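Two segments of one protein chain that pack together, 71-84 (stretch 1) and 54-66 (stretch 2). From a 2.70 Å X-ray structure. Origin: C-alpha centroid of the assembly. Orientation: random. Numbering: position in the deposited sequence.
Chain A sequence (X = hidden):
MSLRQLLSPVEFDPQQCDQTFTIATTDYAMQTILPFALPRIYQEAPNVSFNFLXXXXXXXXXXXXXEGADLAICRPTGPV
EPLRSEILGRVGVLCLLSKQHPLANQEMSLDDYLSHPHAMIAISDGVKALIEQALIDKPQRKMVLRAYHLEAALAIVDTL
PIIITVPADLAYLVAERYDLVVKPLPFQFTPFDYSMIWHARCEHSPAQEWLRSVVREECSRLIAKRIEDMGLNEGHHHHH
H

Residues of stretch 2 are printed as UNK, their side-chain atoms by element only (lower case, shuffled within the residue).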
# COMPACT_ATOMS: atom_id res chain seq x y z
N LEU A 71 -5.62 -17.26 0.81
CA LEU A 71 -4.99 -17.26 -0.51
C LEU A 71 -3.93 -16.16 -0.53
O LEU A 71 -4.08 -15.12 0.12
CB LEU A 71 -6.06 -16.96 -1.57
CG LEU A 71 -5.68 -16.85 -3.04
CD1 LEU A 71 -5.21 -18.18 -3.59
CD2 LEU A 71 -6.88 -16.34 -3.82
N ALA A 72 -2.86 -16.38 -1.28
CA ALA A 72 -1.86 -15.33 -1.47
C ALA A 72 -1.79 -14.99 -2.95
O ALA A 72 -1.73 -15.89 -3.79
CB ALA A 72 -0.52 -15.80 -0.95
N ILE A 73 -1.80 -13.70 -3.28
CA ILE A 73 -1.53 -13.29 -4.67
C ILE A 73 -0.21 -12.50 -4.79
O ILE A 73 -0.11 -11.38 -4.29
CB ILE A 73 -2.68 -12.48 -5.27
CG1 ILE A 73 -4.00 -13.25 -5.14
CG2 ILE A 73 -2.35 -12.13 -6.73
CD1 ILE A 73 -5.27 -12.42 -5.47
N CYS A 74 0.78 -13.08 -5.47
CA CYS A 74 2.07 -12.44 -5.62
C CYS A 74 2.93 -13.15 -6.64
O CYS A 74 2.47 -14.02 -7.35
CB CYS A 74 2.81 -12.49 -4.30
SG CYS A 74 3.38 -14.16 -3.84
N ARG A 75 4.19 -12.75 -6.70
CA ARG A 75 5.23 -13.51 -7.39
C ARG A 75 6.14 -14.19 -6.36
O ARG A 75 7.07 -13.57 -5.86
CB ARG A 75 6.06 -12.58 -8.25
CG ARG A 75 6.86 -13.29 -9.29
CD ARG A 75 7.95 -12.41 -9.88
NE ARG A 75 9.27 -12.87 -9.46
CZ ARG A 75 9.99 -13.75 -10.15
NH1 ARG A 75 9.51 -14.26 -11.28
NH2 ARG A 75 11.18 -14.11 -9.71
N PRO A 76 5.86 -15.46 -6.03
CA PRO A 76 6.73 -16.18 -5.09
C PRO A 76 8.19 -16.13 -5.52
O PRO A 76 8.51 -16.56 -6.62
CB PRO A 76 6.24 -17.62 -5.20
CG PRO A 76 4.85 -17.51 -5.67
CD PRO A 76 4.78 -16.30 -6.55
N THR A 77 9.06 -15.62 -4.64
CA THR A 77 10.48 -15.51 -4.96
C THR A 77 11.14 -16.88 -5.14
O THR A 77 12.36 -16.98 -5.29
CB THR A 77 11.26 -14.68 -3.88
OG1 THR A 77 10.99 -15.19 -2.56
CG2 THR A 77 10.88 -13.19 -3.95
N GLY A 78 10.34 -17.95 -5.12
CA GLY A 78 10.85 -19.29 -5.34
C GLY A 78 9.78 -20.37 -5.31
O GLY A 78 8.61 -20.08 -5.09
N PRO A 79 10.18 -21.63 -5.52
CA PRO A 79 9.28 -22.79 -5.48
C PRO A 79 8.49 -22.83 -4.17
O PRO A 79 9.05 -22.61 -3.11
CB PRO A 79 10.24 -23.98 -5.53
CG PRO A 79 11.46 -23.46 -6.20
CD PRO A 79 11.58 -22.02 -5.80
N VAL A 80 7.20 -23.14 -4.26
CA VAL A 80 6.31 -23.01 -3.12
C VAL A 80 5.79 -24.33 -2.54
O VAL A 80 5.00 -24.31 -1.59
CB VAL A 80 5.09 -22.11 -3.47
CG1 VAL A 80 5.56 -20.78 -4.02
CG2 VAL A 80 4.18 -22.82 -4.47
N GLU A 81 6.23 -25.46 -3.09
CA GLU A 81 5.81 -26.77 -2.59
C GLU A 81 6.16 -26.94 -1.11
O GLU A 81 7.28 -26.62 -0.69
CB GLU A 81 6.48 -27.89 -3.39
CG GLU A 81 6.15 -27.86 -4.88
CD GLU A 81 6.85 -26.73 -5.60
OE1 GLU A 81 6.17 -26.01 -6.37
OE2 GLU A 81 8.08 -26.56 -5.38
N PRO A 82 5.20 -27.48 -0.32
CA PRO A 82 3.90 -28.03 -0.71
C PRO A 82 2.72 -27.04 -0.67
O PRO A 82 1.62 -27.39 -0.22
CB PRO A 82 3.68 -29.08 0.37
CG PRO A 82 4.14 -28.35 1.58
CD PRO A 82 5.48 -27.78 1.10
N LEU A 83 2.95 -25.81 -1.14
CA LEU A 83 1.85 -24.85 -1.27
C LEU A 83 1.26 -24.91 -2.66
O LEU A 83 1.98 -24.92 -3.65
CB LEU A 83 2.32 -23.43 -0.96
CG LEU A 83 2.62 -23.13 0.51
CD1 LEU A 83 2.87 -21.65 0.68
CD2 LEU A 83 1.44 -23.56 1.33
N ARG A 84 -0.05 -24.97 -2.74
CA ARG A 84 -0.73 -24.97 -4.02
C ARG A 84 -0.53 -23.64 -4.74
O ARG A 84 -0.48 -22.58 -4.13
CB ARG A 84 -2.20 -25.27 -3.80
CG ARG A 84 -2.39 -26.45 -2.90
CD ARG A 84 -1.91 -27.66 -3.62
NE ARG A 84 -2.28 -27.50 -5.02
CZ ARG A 84 -2.49 -28.49 -5.87
NH1 ARG A 84 -2.37 -29.76 -5.47
NH2 ARG A 84 -2.81 -28.21 -7.13
N UNK A 54 -0.95 -7.02 3.87
CA UNK A 54 0.36 -7.07 3.21
C UNK A 54 1.01 -8.45 3.25
O UNK A 54 1.26 -9.02 4.32
c UNK A 54 1.18 -6.06 4.00
c UNK A 54 0.17 -5.08 4.48
c UNK A 54 -1.04 -5.90 4.82
N UNK A 55 1.29 -8.99 2.06
CA UNK A 55 2.17 -10.13 1.92
C UNK A 55 3.53 -9.77 2.50
O UNK A 55 4.06 -8.70 2.22
c UNK A 55 2.72 -11.95 0.23
c UNK A 55 1.45 -12.71 -0.15
c UNK A 55 2.37 -10.48 0.45
c UNK A 55 3.82 -12.14 -0.83
N UNK A 56 4.10 -10.65 3.32
CA UNK A 56 5.50 -10.55 3.68
C UNK A 56 6.19 -11.67 2.91
O UNK A 56 6.06 -12.84 3.26
o UNK A 56 4.87 -11.24 7.77
n UNK A 56 3.71 -9.34 8.12
c UNK A 56 4.90 -9.63 6.01
c UNK A 56 5.68 -10.68 5.19
c UNK A 56 4.49 -10.14 7.38
N UNK A 57 6.88 -11.30 1.83
CA UNK A 57 7.35 -12.26 0.80
C UNK A 57 8.18 -13.45 1.29
O UNK A 57 8.09 -14.54 0.71
n UNK A 57 6.75 -10.08 -1.86
c UNK A 57 6.13 -10.17 -3.02
c UNK A 57 8.13 -11.53 -0.31
c UNK A 57 7.33 -11.29 -1.56
c UNK A 57 7.04 -12.12 -2.60
n UNK A 57 6.29 -11.39 -3.49
N UNK A 58 8.98 -13.25 2.34
CA UNK A 58 9.81 -14.34 2.87
C UNK A 58 9.01 -15.18 3.84
O UNK A 58 9.42 -16.26 4.24
c UNK A 58 11.07 -13.80 3.54
o UNK A 58 12.57 -12.49 2.20
o UNK A 58 10.87 -11.46 3.13
c UNK A 58 11.55 -12.49 2.92
N UNK A 59 7.83 -14.67 4.20
CA UNK A 59 6.94 -15.37 5.11
C UNK A 59 5.68 -15.82 4.39
O UNK A 59 4.66 -16.07 5.01
c UNK A 59 7.37 -13.35 8.38
n UNK A 59 5.28 -15.67 10.31
n UNK A 59 6.86 -14.50 9.13
c UNK A 59 6.53 -14.45 6.28
c UNK A 59 5.64 -14.58 9.65
c UNK A 59 7.68 -13.72 6.93
n UNK A 59 4.79 -13.56 9.54
N UNK A 60 5.76 -15.90 3.06
CA UNK A 60 4.63 -16.32 2.24
C UNK A 60 3.94 -17.56 2.81
O UNK A 60 2.73 -17.57 3.06
c UNK A 60 4.73 -17.62 -1.45
c UNK A 60 2.93 -16.26 -0.40
c UNK A 60 4.07 -17.22 -0.15
c UNK A 60 5.09 -16.59 0.81
N UNK A 61 4.73 -18.62 2.98
CA UNK A 61 4.20 -19.90 3.43
C UNK A 61 3.80 -19.85 4.90
O UNK A 61 2.86 -20.54 5.31
o UNK A 61 4.69 -22.25 3.62
c UNK A 61 5.21 -21.01 3.20
N UNK A 62 4.51 -19.06 5.69
CA UNK A 62 4.14 -18.92 7.08
C UNK A 62 2.80 -18.20 7.17
O UNK A 62 1.99 -18.46 8.06
c UNK A 62 5.20 -18.15 7.86
o UNK A 62 7.25 -18.54 8.99
c UNK A 62 6.32 -19.04 8.33
o UNK A 62 6.27 -20.26 8.01
N UNK A 63 2.60 -17.29 6.24
CA UNK A 63 1.40 -16.48 6.23
C UNK A 63 0.15 -17.31 5.89
O UNK A 63 -0.87 -17.21 6.56
n UNK A 63 0.96 -11.59 5.50
c UNK A 63 1.58 -15.27 5.31
o UNK A 63 2.58 -12.79 4.48
c UNK A 63 1.61 -12.73 5.24
c UNK A 63 1.09 -13.97 5.94
N UNK A 64 0.25 -18.16 4.86
CA UNK A 64 -0.86 -19.04 4.52
C UNK A 64 -1.01 -20.17 5.54
O UNK A 64 -2.12 -20.60 5.85
c UNK A 64 -0.16 -19.48 0.74
c UNK A 64 -0.67 -18.69 1.92
c UNK A 64 -0.69 -19.63 3.12
c UNK A 64 -2.02 -18.07 1.65
N UNK A 65 0.12 -20.65 6.06
CA UNK A 65 0.11 -21.76 7.01
C UNK A 65 -0.26 -21.39 8.45
O UNK A 65 -1.10 -22.04 9.07
c UNK A 65 1.39 -23.71 7.90
o UNK A 65 1.79 -22.88 5.69
c UNK A 65 1.46 -22.48 7.02
N UNK A 66 0.33 -20.34 8.99
CA UNK A 66 0.12 -20.07 10.41
C UNK A 66 -0.74 -18.86 10.73
O UNK A 66 -1.41 -18.84 11.75
c UNK A 66 1.47 -19.96 11.14
c UNK A 66 2.28 -21.22 11.06
c UNK A 66 4.11 -22.49 10.13
c UNK A 66 3.77 -23.57 10.91
c UNK A 66 1.95 -22.33 11.83
c UNK A 66 3.36 -21.32 10.21
c UNK A 66 2.69 -23.50 11.76
o UNK A 66 4.50 -24.72 10.85

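Position 54 carries three side-chain carbons that close a ring onto the backbone N, and nothing of stretch 1 is within reach: Pro54. Position 55 has four carbons forked at the second, pointing toward the strand 71-74, where the branch ends meet Ala72 and Cys74. That is Leu55, with CD1 3.8 Å from Ala72 CB and CD2 3.6 Å from Cys74 CB, so one fork spans two strand residues that both point toward stretch 2.

At position 56 three carbons end in one oxygen and one nitrogen, an amide far from stretch 1: Gln56. Position 57 shows one carbon and then a five-membered ring of three carbons and two nitrogens, lying among Cys74, Arg75 and Thr77; this is His57. Its NE2 gives a weak hydrogen bond to Arg75 O, 3.3 Å away at an N-H...acceptor angle of 125°. The carbonyl meets the ring edge near its plane, while Cys74 SG sits obliquely, 4.8 Å from the ring centroid.

Position 58, two carbons with two oxygens on the second, is Asp58, which makes no contact across. Position 59 has three carbons, a nitrogen, and a carbon bearing two more nitrogens: Arg59, at the N-cap position and out of reach of stretch 1. It serves its own stretch, with NH1 bonded to Gln56 OE1 at 2.9 Å.

Position 60 again has four carbons forked at the second, now facing a wider set of apolar groups. Leu60 sets CD1 3.5 Å from Ala72 CB and 4.1 Å from Cys74 SG, while CD2 lies 4.0 Å from Pro76 CB and 4.2 Å from Val80 CG1, linking the strand to the loop that follows it. Position 61, one carbon and one oxygen, is Ser61; its CB packs 3.5 Å from Leu83 CD1.

Position 62 has two carbons with two oxygens on the second and points away: Asp62. Position 63, three carbons ending in one oxygen and one nitrogen, is Gln63. It braces stretch 2 internally, NE2 reaching Pro54 O at 2.8 Å and OE1 accepting from Gln56 N at 2.9 Å.

Position 64 is another four-carbon fork, pointing toward stretch 1. Leu64 places CD2 3.5 Å from Ala72 N and CD1 3.7 Å from Leu83 CD1. Position 65, one carbon carrying an oxygen and a carbon, is Thr65, whose OG1 bonds back to Ser61 O at 2.6 Å. Position 66, a carbon and a six-carbon ring bearing an oxygen, is Tyr66, out of reach.

The contact is mainly apolar. The axes of strand 71-74 and helix 60-65 run nearly antiparallel, with 153° between their N-to-C directions, and come within 8.8 Å of each other at their closest. The strand alternates: Ala72 and Cys74 point toward stretch 2, Leu71 and Ile73 away. Small Ala72 receives all three leucines, while Leu83 adds a larger apolar side chain beside Ser61 and Leu64. The weak His57 bond is the only hydrogen bond across; the stronger polar links lie within stretch 2.

Stretch 2 (54-66) PLQHDRLSDQLTY
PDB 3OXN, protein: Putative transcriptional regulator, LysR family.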